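Local coordinates for protein dihydroorotate dehydrogenase (Schistosoma mansoni, PDB 6UY4) that probably catalyses the FMN-dependent oxidation of (S)-dihydroorotate to orotate with a quinone as electron acceptor, a step of de novo pyrimidine synthesis, at residues D95-M100 and R154-W160; F107-E111 and G164-V168. All coordinates share one frame; numbering follows the deposited sequence.

Interaction 1 of 2, residues D95-M100 and R154-W160; sequences DGKAFM and RLKDRPW
The F99 ring carries the CD2 methyl of L155 over one face in a CH-pi contact, where helix 99-105 of the TIM barrel begins and meets the loop leading from helix 147-153 to strand 165-170. L155 CD2 sits 3.8 Å from the centroid of the F99 ring, displaced toward the CE2 rim. With CG between the backbone N and the carbonyl carbon (chi1 62°), F99 directs its ring at the loop, and P159 CG meets F99 CZ at the ring edge, 3.7 Å away. Beyond CE1 stands the W160 indole, its plane turned 82° from that of F99; its NE1 is hydrogen-bonded to D195. In M100, chi1 and the bend at chi2 bring SD beside P159 and W160, 4.0 Å from W160 CB, and the bend at chi3 places CE near P159 O. At the other end R154 reaches out with an extended chain, and R154 NH1 donates to D95 O at 2.7 Å, a bent bond (N-H...O 134°) whose oxygen lies out of the guanidinium plane. K97 crosses over one face of that guanidinium. D146 forms weak, long ion pairs with both cations, probably easing their proximity. K97 NZ also makes a long salt bridge to D95 OD2, 3.7 Å, while K97 CE rests 3.6 Å from R154 NH2.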
loop_
_atom_site.group_PDB
_atom_site.type_symbol
_atom_site.label_atom_id
_atom_site.label_comp_id
_atom_site.label_asym_id
_atom_site.label_seq_id
_atom_site.Cartn_x
_atom_site.Cartn_y
_atom_site.Cartn_z
ATOM N N ASP A 95 -6.751 -4.134 9.375
ATOM C CA ASP A 95 -7.168 -5.292 10.154
ATOM C C ASP A 95 -8.089 -6.228 9.382
ATOM O O ASP A 95 -8.610 -7.185 9.964
ATOM C CB ASP A 95 -7.848 -4.829 11.444
ATOM C CG ASP A 95 -7.032 -3.793 12.192
ATOM O OD1 ASP A 95 -5.790 -3.932 12.237
ATOM O OD2 ASP A 95 -7.630 -2.835 12.728
ATOM N N GLY A 96 -8.300 -5.982 8.093
ATOM C CA GLY A 96 -9.158 -6.845 7.298
ATOM C C GLY A 96 -10.615 -6.807 7.704
ATOM O O GLY A 96 -11.296 -7.840 7.654
ATOM N N LYS A 97 -11.112 -5.638 8.104
ATOM C CA LYS A 97 -12.489 -5.501 8.556
ATOM C C LYS A 97 -13.451 -5.095 7.449
ATOM O O LYS A 97 -14.662 -5.295 7.600
ATOM C CB LYS A 97 -12.572 -4.473 9.688
ATOM C CG LYS A 97 -11.735 -4.815 10.910
ATOM C CD LYS A 97 -11.827 -3.717 11.955
ATOM C CE LYS A 97 -11.024 -4.068 13.194
ATOM N NZ LYS A 97 -11.065 -2.983 14.212
ATOM N N ALA A 98 -12.951 -4.537 6.339
ATOM C CA ALA A 98 -13.842 -4.007 5.313
ATOM C C ALA A 98 -13.366 -4.293 3.891
ATOM O O ALA A 98 -13.726 -3.549 2.972
ATOM C CB ALA A 98 -14.020 -2.493 5.493
ATOM N N PHE A 99 -12.584 -5.353 3.677
ATOM C CA PHE A 99 -12.079 -5.626 2.334
ATOM C C PHE A 99 -13.190 -6.070 1.391
ATOM O O PHE A 99 -13.090 -5.855 0.178
ATOM C CB PHE A 99 -10.974 -6.684 2.387
ATOM C CG PHE A 99 -11.429 -8.017 2.913
ATOM C CD1 PHE A 99 -11.812 -9.026 2.044
ATOM C CD2 PHE A 99 -11.470 -8.261 4.275
ATOM C CE1 PHE A 99 -12.231 -10.253 2.527
ATOM C CE2 PHE A 99 -11.888 -9.484 4.763
ATOM C CZ PHE A 99 -12.268 -10.481 3.888
ATOM N N MET A 100 -14.248 -6.689 1.921
ATOM C CA MET A 100 -15.352 -7.128 1.073
ATOM C C MET A 100 -16.095 -5.938 0.475
ATOM O O MET A 100 -16.347 -5.892 -0.735
ATOM C CB MET A 100 -16.306 -8.017 1.873
ATOM C CG MET A 100 -15.757 -9.401 2.172
ATOM S SD MET A 100 -15.386 -10.333 0.673
ATOM C CE MET A 100 -16.983 -10.327 -0.139
ATOM N N ARG A 154 -10.322 -13.049 10.235
ATOM C CA ARG A 154 -11.164 -12.351 9.276
ATOM C C ARG A 154 -10.856 -12.717 7.829
ATOM O O ARG A 154 -11.582 -12.279 6.929
ATOM C CB ARG A 154 -11.024 -10.835 9.459
ATOM C CG ARG A 154 -11.221 -10.361 10.890
ATOM C CD ARG A 154 -11.283 -8.844 10.962
ATOM N NE ARG A 154 -11.434 -8.359 12.331
ATOM C CZ ARG A 154 -10.444 -7.850 13.057
ATOM N NH1 ARG A 154 -9.225 -7.753 12.547
ATOM N NH2 ARG A 154 -10.674 -7.432 14.295
ATOM N N LEU A 155 -9.809 -13.508 7.582
ATOM C CA LEU A 155 -9.414 -13.869 6.227
ATOM C C LEU A 155 -9.331 -15.370 5.987
ATOM O O LEU A 155 -8.942 -15.779 4.887
ATOM C CB LEU A 155 -8.054 -13.241 5.880
ATOM C CG LEU A 155 -7.933 -11.717 5.848
ATOM C CD1 LEU A 155 -6.478 -11.309 5.689
ATOM C CD2 LEU A 155 -8.773 -11.141 4.722
ATOM N N LYS A 156 -9.688 -16.202 6.969
ATOM C CA LYS A 156 -9.418 -17.632 6.854
ATOM C C LYS A 156 -10.326 -18.305 5.830
ATOM O O LYS A 156 -9.876 -19.174 5.073
ATOM C CB LYS A 156 -9.555 -18.303 8.222
ATOM C CG LYS A 156 -10.856 -18.000 8.948
ATOM C CD LYS A 156 -10.923 -18.724 10.284
ATOM N N ASP A 157 -11.602 -17.924 5.785
ATOM C CA ASP A 157 -12.560 -18.590 4.911
ATOM C C ASP A 157 -12.454 -18.154 3.456
ATOM O O ASP A 157 -13.142 -18.734 2.608
ATOM C CB ASP A 157 -13.987 -18.352 5.412
ATOM C CG ASP A 157 -14.268 -19.062 6.721
ATOM O OD1 ASP A 157 -13.953 -18.496 7.788
ATOM O OD2 ASP A 157 -14.801 -20.191 6.681
ATOM N N ARG A 158 -11.614 -17.169 3.146
ATOM C CA ARG A 158 -11.494 -16.610 1.813
ATOM C C ARG A 158 -12.857 -16.245 1.218
ATOM O O ARG A 158 -13.264 -16.796 0.187
ATOM C CB ARG A 158 -10.748 -17.571 0.884
ATOM C CG ARG A 158 -9.264 -17.706 1.180
ATOM C CD ARG A 158 -8.606 -18.708 0.243
ATOM N NE ARG A 158 -8.805 -18.363 -1.163
ATOM C CZ ARG A 158 -7.968 -17.616 -1.876
ATOM N NH1 ARG A 158 -6.868 -17.131 -1.318
ATOM N NH2 ARG A 158 -8.231 -17.353 -3.150
ATOM N N PRO A 159 -13.590 -15.317 1.844
ATOM C CA PRO A 159 -14.919 -14.959 1.322
ATOM C C PRO A 159 -14.874 -14.187 0.016
ATOM O O PRO A 159 -15.917 -14.061 -0.640
ATOM C CB PRO A 159 -15.515 -14.107 2.448
ATOM C CG PRO A 159 -14.327 -13.483 3.096
ATOM C CD PRO A 159 -13.230 -14.512 3.025
ATOM N N TRP A 160 -13.712 -13.675 -0.382
ATOM C CA TRP A 160 -13.561 -12.919 -1.618
ATOM C C TRP A 160 -13.361 -13.808 -2.838
ATOM O O TRP A 160 -13.081 -13.281 -3.921
ATOM C CB TRP A 160 -12.381 -11.954 -1.497
ATOM C CG TRP A 160 -11.060 -12.656 -1.411
ATOM C CD1 TRP A 160 -10.258 -13.026 -2.452
ATOM C CD2 TRP A 160 -10.389 -13.080 -0.218
ATOM N NE1 TRP A 160 -9.129 -13.651 -1.981
ATOM C CE2 TRP A 160 -9.184 -13.696 -0.613
ATOM C CE3 TRP A 160 -10.686 -12.992 1.145
ATOM C CZ2 TRP A 160 -8.280 -14.224 0.306
ATOM C CZ3 TRP A 160 -9.787 -13.518 2.055
ATOM C CH2 TRP A 160 -8.599 -14.126 1.632
#

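Interaction 2 of 2, residues F107-E111 and G164-V168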
loop_
_atom_site.group_PDB
_atom_site.type_symbol
_atom_site.label_atom_id
_atom_site.label_comp_id
_atom_site.label_asym_id
_atom_site.label_seq_id
_atom_site.Cartn_x
_atom_site.Cartn_y
_atom_site.Cartn_z
ATOM N N PHE A 107 -12.563 -1.472 -6.411
ATOM C CA PHE A 107 -11.178 -1.920 -6.448
ATOM C C PHE A 107 -11.103 -3.393 -6.825
ATOM O O PHE A 107 -11.912 -4.209 -6.375
ATOM C CB PHE A 107 -10.504 -1.697 -5.095
ATOM C CG PHE A 107 -10.286 -0.253 -4.752
ATOM C CD1 PHE A 107 -9.333 0.494 -5.422
ATOM C CD2 PHE A 107 -11.022 0.354 -3.748
ATOM C CE1 PHE A 107 -9.125 1.824 -5.104
ATOM C CE2 PHE A 107 -10.819 1.682 -3.425
ATOM C CZ PHE A 107 -9.869 2.418 -4.105
ATOM N N SER A 108 -10.121 -3.733 -7.660
ATOM C CA SER A 108 -9.948 -5.117 -8.077
ATOM C C SER A 108 -9.189 -5.948 -7.053
ATOM O O SER A 108 -9.333 -7.175 -7.043
ATOM C CB SER A 108 -9.224 -5.180 -9.421
ATOM O OG SER A 108 -7.910 -4.660 -9.313
ATOM N N HIS A 109 -8.384 -5.316 -6.201
ATOM C CA HIS A 109 -7.691 -6.043 -5.149
ATOM C C HIS A 109 -7.457 -5.119 -3.964
ATOM O O HIS A 109 -7.263 -3.911 -4.125
ATOM C CB HIS A 109 -6.366 -6.640 -5.643
ATOM C CG HIS A 109 -5.358 -5.621 -6.075
ATOM N ND1 HIS A 109 -5.354 -5.066 -7.336
ATOM C CD2 HIS A 109 -4.308 -5.073 -5.419
ATOM C CE1 HIS A 109 -4.350 -4.212 -7.435
ATOM N NE2 HIS A 109 -3.701 -4.197 -6.285
ATOM N N ILE A 110 -7.493 -5.704 -2.769
ATOM C CA ILE A 110 -7.246 -4.993 -1.521
ATOM C C ILE A 110 -6.024 -5.609 -0.858
ATOM O O ILE A 110 -5.890 -6.836 -0.802
ATOM C CB ILE A 110 -8.463 -5.053 -0.574
ATOM C CG1 ILE A 110 -9.747 -4.679 -1.317
ATOM C CG2 ILE A 110 -8.254 -4.143 0.627
ATOM C CD1 ILE A 110 -9.742 -3.277 -1.871
ATOM N N GLU A 111 -5.136 -4.759 -0.358
ATOM C CA GLU A 111 -3.921 -5.196 0.321
ATOM C C GLU A 111 -4.119 -4.966 1.818
ATOM O O GLU A 111 -3.858 -3.882 2.338
ATOM C CB GLU A 111 -2.699 -4.454 -0.218
ATOM C CG GLU A 111 -1.375 -4.907 0.374
ATOM C CD GLU A 111 -0.185 -4.426 -0.437
ATOM O OE1 GLU A 111 -0.212 -4.576 -1.677
ATOM O OE2 GLU A 111 0.774 -3.895 0.163
ATOM N N GLY A 164 -12.521 -10.990 -6.323
ATOM C CA GLY A 164 -11.369 -10.114 -6.327
ATOM C C GLY A 164 -10.159 -10.821 -5.750
ATOM O O GLY A 164 -10.173 -12.024 -5.507
ATOM N N VAL A 165 -9.106 -10.036 -5.532
ATOM C CA VAL A 165 -7.831 -10.524 -5.023
ATOM C C VAL A 165 -7.545 -9.831 -3.698
ATOM O O VAL A 165 -7.844 -8.645 -3.532
ATOM C CB VAL A 165 -6.694 -10.275 -6.037
ATOM C CG1 VAL A 165 -5.353 -10.719 -5.477
ATOM C CG2 VAL A 165 -6.990 -10.989 -7.346
ATOM N N ILE A 166 -6.981 -10.574 -2.748
ATOM C CA ILE A 166 -6.628 -10.032 -1.441
ATOM C C ILE A 166 -5.174 -10.375 -1.155
ATOM O O ILE A 166 -4.789 -11.550 -1.194
ATOM C CB ILE A 166 -7.537 -10.567 -0.322
ATOM C CG1 ILE A 166 -8.972 -10.067 -0.515
ATOM C CG2 ILE A 166 -7.000 -10.156 1.042
ATOM C CD1 ILE A 166 -9.114 -8.568 -0.459
ATOM N N GLY A 167 -4.370 -9.354 -0.873
ATOM C CA GLY A 167 -3.003 -9.558 -0.442
ATOM C C GLY A 167 -2.819 -9.151 1.003
ATOM O O GLY A 167 -3.630 -8.391 1.542
ATOM N N VAL A 168 -1.767 -9.646 1.649
ATOM C CA VAL A 168 -1.480 -9.332 3.042
ATOM C C VAL A 168 -0.085 -8.731 3.125
ATOM O O VAL A 168 0.879 -9.314 2.616
ATOM C CB VAL A 168 -1.596 -10.573 3.946
ATOM C CG1 VAL A 168 -1.251 -10.213 5.381
ATOM C CG2 VAL A 168 -2.997 -11.154 3.866
#
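Strands 109-111 and 165-168 run side by side in the same direction, their axes 4.7 Å apart and inclined by 13°, as neighbouring staves of the parallel TIM barrel. Three backbone bonds set the register: V165 N gives to S108 O at 3.2 Å, I110 N to V165 O at 3.1 Å, and G167 N to I110 O at 2.9 Å. I110 therefore uses both its N and its O on the residues flanking I166, the usual parallel ladder. CA-H...O contacts lie beside these bonds, as from I166 CA to I110 O.

Side chains alternate between the two faces. The I110 and I166 side chains run alongside one another toward helix 99-105, where L103 packs against both; I166 CD1 reaches 3.6 Å from I110 CB. H109, V165 and E111 point to the other face. H109 meets V165 through the CB atoms, 3.7 Å apart, whereas its imidazole turns away from that strand. There ND1 donates to S108 OG, itself hydrogen-bonded to H84 and I86, and NE2 pairs with Q352, so both ring nitrogens help fix its rotation. The E111 side chain, extended with CG anti to the backbone N (chi1 -176°), comes within about 5 Å of bound FMN and about 4 Å of the side chain of the FMN-binding K241 at their nearest atoms. The buried carboxylate is held by Q352 and Y196 at OE1 and by N169 at OE2. Within the H109-S108 pair, S108 OG lies 3.3 Å from H109 ND1, tilted 21° out of the imidazole plane.

From the N terminus the chain passes 95-100, enters helix 99-105, and turns into 107-111 on strand 109-115. Later it leaves helix 147-153 through 154-160 and enters 164-168 on strand 165-170. Interaction 1 closes a loop of 53 intervening residues and interaction 2 one of 52, and because their segments alternate the two loops cross. The first ties the start of a barrel helix to a connecting loop; the second joins adjacent barrel strands. They touch chiefly round I166, whose CD1 lies 3.7 Å from F99 CD1 and whose CG1 packs against W160 CD2, and also where L155 CD1 meets V168 CG2 at 3.9 Å.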